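Local coordinates for protein N-(5'-phosphoribosyl)anthranilate isomerase (Jonesia denitrificans, PDB 4WUI) that probably catalyses the isomerisation of N-(5-phospho-beta-D-ribosyl)anthranilate to 1-(2-carboxyphenylamino)-1-deoxy-D-ribulose 5-phosphate, the third step of tryptophan synthesis from chorismate, at residues L71-H85 against Y95-T107. Numbering follows the deposited sequence.
Sequences LALAESTGVSVLQLH and YAAARFPRVWRAT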
loop_
_atom_site.group_PDB
_atom_site.type_symbol
_atom_site.label_atom_id
_atom_site.label_comp_id
_atom_site.label_asym_id
_atom_site.label_seq_id
_atom_site.Cartn_x
_atom_site.Cartn_y
_atom_site.Cartn_z
ATOM N N LEU A 71 -0.417 -4.375 17.064
ATOM C CA LEU A 71 0.831 -3.795 17.537
ATOM C C LEU A 71 1.828 -4.871 17.919
ATOM O O LEU A 71 3.002 -4.812 17.563
ATOM C CB LEU A 71 0.557 -2.871 18.717
ATOM C CG LEU A 71 -0.022 -1.517 18.346
ATOM C CD1 LEU A 71 -0.619 -0.855 19.579
ATOM C CD2 LEU A 71 1.044 -0.628 17.718
ATOM N N ALA A 72 1.365 -5.870 18.665
ATOM C CA ALA A 72 2.240 -6.967 19.075
ATOM C C ALA A 72 2.811 -7.689 17.855
ATOM O O ALA A 72 3.994 -8.066 17.837
ATOM C CB ALA A 72 1.499 -7.933 19.984
ATOM N N LEU A 73 1.968 -7.878 16.836
ATOM C CA LEU A 73 2.405 -8.561 15.618
ATOM C C LEU A 73 3.391 -7.697 14.816
ATOM O O LEU A 73 4.372 -8.209 14.264
ATOM C CB LEU A 73 1.189 -8.896 14.763
ATOM C CG LEU A 73 1.471 -9.724 13.505
ATOM C CD1 LEU A 73 2.118 -11.050 13.847
ATOM C CD2 LEU A 73 0.165 -9.952 12.777
ATOM N N ALA A 74 3.181 -6.390 14.776
ATOM C CA ALA A 74 4.138 -5.517 14.120
ATOM C C ALA A 74 5.489 -5.615 14.782
ATOM O O ALA A 74 6.526 -5.673 14.111
ATOM C CB ALA A 74 3.644 -4.076 14.122
ATOM N N GLU A 75 5.509 -5.619 16.114
ATOM C CA GLU A 75 6.769 -5.746 16.826
ATOM C C GLU A 75 7.431 -7.098 16.553
ATOM O O GLU A 75 8.602 -7.161 16.180
ATOM C CB GLU A 75 6.545 -5.558 18.326
ATOM C CG GLU A 75 6.093 -4.157 18.724
ATOM C CD GLU A 75 7.193 -3.102 18.616
ATOM O OE1 GLU A 75 6.882 -1.912 18.830
ATOM O OE2 GLU A 75 8.364 -3.456 18.339
ATOM N N SER A 76 6.682 -8.186 16.703
ATOM C CA SER A 76 7.302 -9.507 16.624
ATOM C C SER A 76 7.804 -9.851 15.236
ATOM O O SER A 76 8.816 -10.531 15.096
ATOM C CB SER A 76 6.350 -10.561 17.142
ATOM O OG SER A 76 5.266 -10.768 16.286
ATOM N N THR A 77 7.122 -9.346 14.216
ATOM C CA THR A 77 7.535 -9.608 12.839
ATOM C C THR A 77 8.676 -8.732 12.380
ATOM O O THR A 77 9.316 -9.024 11.383
ATOM C CB THR A 77 6.380 -9.456 11.850
ATOM O OG1 THR A 77 5.853 -8.127 11.897
ATOM C CG2 THR A 77 5.285 -10.493 12.107
ATOM N N GLY A 78 8.921 -7.620 13.064
ATOM C CA GLY A 78 10.024 -6.759 12.707
ATOM C C GLY A 78 9.773 -5.851 11.508
ATOM O O GLY A 78 10.736 -5.304 10.947
ATOM N N VAL A 79 8.515 -5.639 11.131
ATOM C CA VAL A 79 8.207 -4.749 10.023
ATOM C C VAL A 79 8.576 -3.289 10.363
ATOM O O VAL A 79 8.664 -2.876 11.520
ATOM C CB VAL A 79 6.743 -4.822 9.605
ATOM C CG1 VAL A 79 6.405 -6.199 9.032
ATOM C CG2 VAL A 79 5.808 -4.416 10.744
ATOM N N SER A 80 8.728 -2.497 9.313
ATOM C CA SER A 80 8.979 -1.065 9.430
ATOM C C SER A 80 7.706 -0.292 9.796
ATOM O O SER A 80 7.777 0.718 10.500
ATOM C CB SER A 80 9.506 -0.512 8.080
ATOM O OG SER A 80 10.442 -1.334 7.370
ATOM N N VAL A 81 6.575 -0.687 9.228
ATOM C CA VAL A 81 5.346 0.106 9.233
ATOM C C VAL A 81 4.148 -0.790 9.562
ATOM O O VAL A 81 4.082 -1.921 9.089
ATOM C CB VAL A 81 5.102 0.737 7.847
ATOM C CG1 VAL A 81 3.792 1.482 7.767
ATOM C CG2 VAL A 81 6.249 1.629 7.410
ATOM N N LEU A 82 3.219 -0.247 10.343
ATOM C CA LEU A 82 1.903 -0.847 10.568
ATOM C C LEU A 82 0.857 -0.073 9.790
ATOM O O LEU A 82 0.655 1.118 10.057
ATOM C CB LEU A 82 1.588 -0.839 12.065
ATOM C CG LEU A 82 0.197 -1.339 12.462
ATOM C CD1 LEU A 82 -0.038 -2.780 12.043
ATOM C CD2 LEU A 82 -0.004 -1.203 13.964
ATOM N N GLN A 83 0.195 -0.720 8.819
ATOM C CA GLN A 83 -0.842 -0.119 8.011
ATOM C C GLN A 83 -2.211 -0.656 8.445
ATOM O O GLN A 83 -2.440 -1.873 8.426
ATOM C CB GLN A 83 -0.624 -0.394 6.509
ATOM C CG GLN A 83 -1.706 0.150 5.627
ATOM C CD GLN A 83 -1.531 -0.207 4.174
ATOM O OE1 GLN A 83 -0.426 -0.140 3.638
ATOM N NE2 GLN A 83 -2.617 -0.590 3.520
ATOM N N LEU A 84 -3.111 0.255 8.815
ATOM C CA LEU A 84 -4.428 -0.064 9.324
ATOM C C LEU A 84 -5.467 0.200 8.245
ATOM O O LEU A 84 -5.584 1.311 7.723
ATOM C CB LEU A 84 -4.730 0.828 10.535
ATOM C CG LEU A 84 -3.739 0.718 11.672
ATOM C CD1 LEU A 84 -4.061 1.733 12.763
ATOM C CD2 LEU A 84 -3.665 -0.685 12.212
ATOM N N HIS A 85 -6.258 -0.819 7.933
ATOM C CA HIS A 85 -7.335 -0.633 6.982
ATOM C C HIS A 85 -8.460 0.235 7.569
ATOM O O HIS A 85 -8.460 0.602 8.751
ATOM C CB HIS A 85 -7.867 -1.983 6.578
ATOM C CG HIS A 85 -8.492 -2.020 5.220
ATOM N ND1 HIS A 85 -9.817 -2.349 5.009
ATOM C CD2 HIS A 85 -7.952 -1.831 3.990
ATOM C CE1 HIS A 85 -10.072 -2.345 3.710
ATOM N NE2 HIS A 85 -8.956 -2.028 3.070
ATOM N N TYR A 95 -4.043 5.340 19.001
ATOM C CA TYR A 95 -3.528 4.402 19.994
ATOM C C TYR A 95 -2.274 3.746 19.441
ATOM O O TYR A 95 -1.234 3.655 20.111
ATOM C CB TYR A 95 -4.612 3.355 20.295
ATOM C CG TYR A 95 -4.209 2.293 21.289
ATOM C CD1 TYR A 95 -4.431 2.455 22.649
ATOM C CD2 TYR A 95 -3.642 1.107 20.868
ATOM C CE1 TYR A 95 -4.078 1.489 23.566
ATOM C CE2 TYR A 95 -3.282 0.128 21.779
ATOM C CZ TYR A 95 -3.499 0.314 23.116
ATOM O OH TYR A 95 -3.126 -0.688 23.988
ATOM N N ALA A 96 -2.353 3.285 18.191
ATOM C CA ALA A 96 -1.202 2.684 17.534
ATOM C C ALA A 96 -0.071 3.677 17.295
ATOM O O ALA A 96 1.088 3.366 17.516
ATOM C CB ALA A 96 -1.636 2.024 16.232
ATOM N N ALA A 97 -0.411 4.891 16.847
ATOM C CA ALA A 97 0.615 5.878 16.545
ATOM C C ALA A 97 1.425 6.259 17.779
ATOM O O ALA A 97 2.601 6.585 17.649
ATOM C CB ALA A 97 -0.006 7.105 15.901
ATOM N N ALA A 98 0.828 6.211 18.954
ATOM C CA ALA A 98 1.575 6.512 20.167
ATOM C C ALA A 98 2.529 5.380 20.551
ATOM O O ALA A 98 3.483 5.602 21.325
ATOM C CB ALA A 98 0.627 6.800 21.329
ATOM N N ARG A 99 2.271 4.183 20.052
ATOM C CA ARG A 99 2.917 2.953 20.519
ATOM C C ARG A 99 3.824 2.286 19.497
ATOM O O ARG A 99 4.469 1.293 19.829
ATOM C CB ARG A 99 1.844 1.975 21.009
ATOM C CG ARG A 99 1.198 2.423 22.307
ATOM C CD ARG A 99 -0.079 1.679 22.616
ATOM N NE ARG A 99 -0.658 2.093 23.889
ATOM C CZ ARG A 99 -1.326 3.221 24.073
ATOM N NH1 ARG A 99 -1.519 4.069 23.072
ATOM N NH2 ARG A 99 -1.816 3.501 25.270
ATOM N N PHE A 100 3.877 2.786 18.265
ATOM C CA PHE A 100 4.682 2.169 17.194
ATOM C C PHE A 100 5.161 3.305 16.307
ATOM O O PHE A 100 4.423 4.255 16.106
ATOM C CB PHE A 100 3.826 1.154 16.397
ATOM C CG PHE A 100 4.642 0.333 15.431
ATOM C CD1 PHE A 100 5.396 -0.752 15.871
ATOM C CD2 PHE A 100 4.746 0.717 14.100
ATOM C CE1 PHE A 100 6.202 -1.455 15.020
ATOM C CE2 PHE A 100 5.563 0.011 13.239
ATOM C CZ PHE A 100 6.297 -1.068 13.704
ATOM N N PRO A 101 6.424 3.243 15.821
ATOM C CA PRO A 101 7.048 4.418 15.179
ATOM C C PRO A 101 6.393 4.912 13.888
ATOM O O PRO A 101 6.412 6.127 13.633
ATOM C CB PRO A 101 8.488 3.936 14.904
ATOM C CG PRO A 101 8.735 3.004 16.036
ATOM C CD PRO A 101 7.454 2.245 16.166
ATOM N N ARG A 102 5.830 4.003 13.092
ATOM C CA ARG A 102 5.340 4.321 11.744
ATOM C C ARG A 102 4.007 3.649 11.527
ATOM O O ARG A 102 3.939 2.434 11.415
ATOM C CB ARG A 102 6.338 3.872 10.682
ATOM C CG ARG A 102 7.752 4.404 10.863
ATOM C CD ARG A 102 8.676 3.998 9.735
ATOM N NE ARG A 102 8.271 4.631 8.500
ATOM C CZ ARG A 102 8.745 4.288 7.318
ATOM N NH1 ARG A 102 9.703 3.370 7.203
ATOM N NH2 ARG A 102 8.257 4.845 6.230
ATOM N N VAL A 103 2.940 4.453 11.534
ATOM C CA VAL A 103 1.567 3.977 11.357
ATOM C C VAL A 103 0.950 4.654 10.153
ATOM O O VAL A 103 1.040 5.880 10.010
ATOM C CB VAL A 103 0.725 4.185 12.628
ATOM C CG1 VAL A 103 -0.733 3.805 12.399
ATOM C CG2 VAL A 103 1.344 3.406 13.801
ATOM N N TRP A 104 0.348 3.862 9.275
ATOM C CA TRP A 104 -0.359 4.355 8.099
ATOM C C TRP A 104 -1.854 4.114 8.290
ATOM O O TRP A 104 -2.261 3.061 8.758
ATOM C CB TRP A 104 0.139 3.694 6.827
ATOM C CG TRP A 104 1.555 3.988 6.468
ATOM C CD1 TRP A 104 2.433 4.796 7.103
ATOM C CD2 TRP A 104 2.231 3.490 5.324
ATOM N NE1 TRP A 104 3.626 4.821 6.447
ATOM C CE2 TRP A 104 3.531 4.034 5.335
ATOM C CE3 TRP A 104 1.867 2.610 4.309
ATOM C CZ2 TRP A 104 4.484 3.702 4.373
ATOM C CZ3 TRP A 104 2.813 2.308 3.349
ATOM C CH2 TRP A 104 4.099 2.828 3.393
ATOM N N ARG A 105 -2.636 5.123 7.927
ATOM C CA ARG A 105 -4.086 5.136 7.976
ATOM C C ARG A 105 -4.572 4.888 6.525
ATOM O O ARG A 105 -4.261 5.634 5.636
ATOM C CB ARG A 105 -4.598 6.504 8.587
ATOM C CG ARG A 105 -6.111 6.663 8.651
ATOM C CD ARG A 105 -6.578 7.782 9.537
ATOM N NE ARG A 105 -6.209 9.110 9.080
ATOM C CZ ARG A 105 -6.979 9.939 8.384
ATOM N NH1 ARG A 105 -8.153 9.574 7.932
ATOM N NH2 ARG A 105 -6.504 11.124 8.072
ATOM N N ALA A 106 -5.270 3.807 6.244
ATOM C CA ALA A 106 -5.894 3.592 4.960
ATOM C C ALA A 106 -7.389 3.923 5.029
ATOM O O ALA A 106 -8.038 3.688 6.054
ATOM C CB ALA A 106 -5.691 2.139 4.481
ATOM N N THR A 107 -7.930 4.484 3.942
ATOM C CA THR A 107 -9.348 4.787 3.842
ATOM C C THR A 107 -9.772 4.807 2.391
ATOM O O THR A 107 -8.975 4.639 1.482
ATOM C CB THR A 107 -9.679 6.147 4.477
ATOM O OG1 THR A 107 -11.101 6.304 4.587
ATOM C CG2 THR A 107 -9.073 7.307 3.703
HETATM O O HOH W 1 -7.152 3.372 8.874
#
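L82 and L84 each use both backbone polar groups against segment 95-107. L82 N donates to R102 O, and W104 N donates to L82 O at 2.9 Å; L84 N bonds to W104 O in a nearly straight line, and A106 N closes the series on L84 O. Water 1 lies within hydrogen-bonding distance of L84 O (2.8 Å) and of A106 O. The backbone groups of the alternate residues V81 and Q83 turn the other way, to strand 57-62: V81 bonds with T58 and L60, Q83 with L60 and V62. This alternation, with the two strand axes 4.7 Å apart and 19° from parallel, marks neighbouring strands of the eight-stranded TIM barrel, connected by helix 90-99 in a beta-alpha-beta crossover. Inside the barrel, V81 sends CG1 anti to the backbone N (chi1 176°) over the W104 indole, 3.4 Å from the centroid of the five-membered ring and 3° off its normal. Its other methyl, CG2, lies over the centre of the R102 guanidinium, 3.6 Å from CZ. R102 is paired with D57 and E123, and E123 also accepts from W104 NE1. A leucine in place of W104 would probably leave V81 CG1 without its aromatic face and E123 without one of its donors. Q83 OE1 meets the indole edge at CE3, while its hydrogen-bond partner is K7. On the helix-facing side, F100 packs between the sheet and helix 67-77, with A74 CB over one ring face, offset toward its rim, P101 CD over the other, and V79 O at the edge. L71 forks, CD2 against F100 CB at 3.6 Å and CD1 against Y95 CE2. The R99 guanidinium lies against a face of the Y95 ring, its CZ offset toward the rim, and donates through NH1 to an in-plane lone pair of Y95 O.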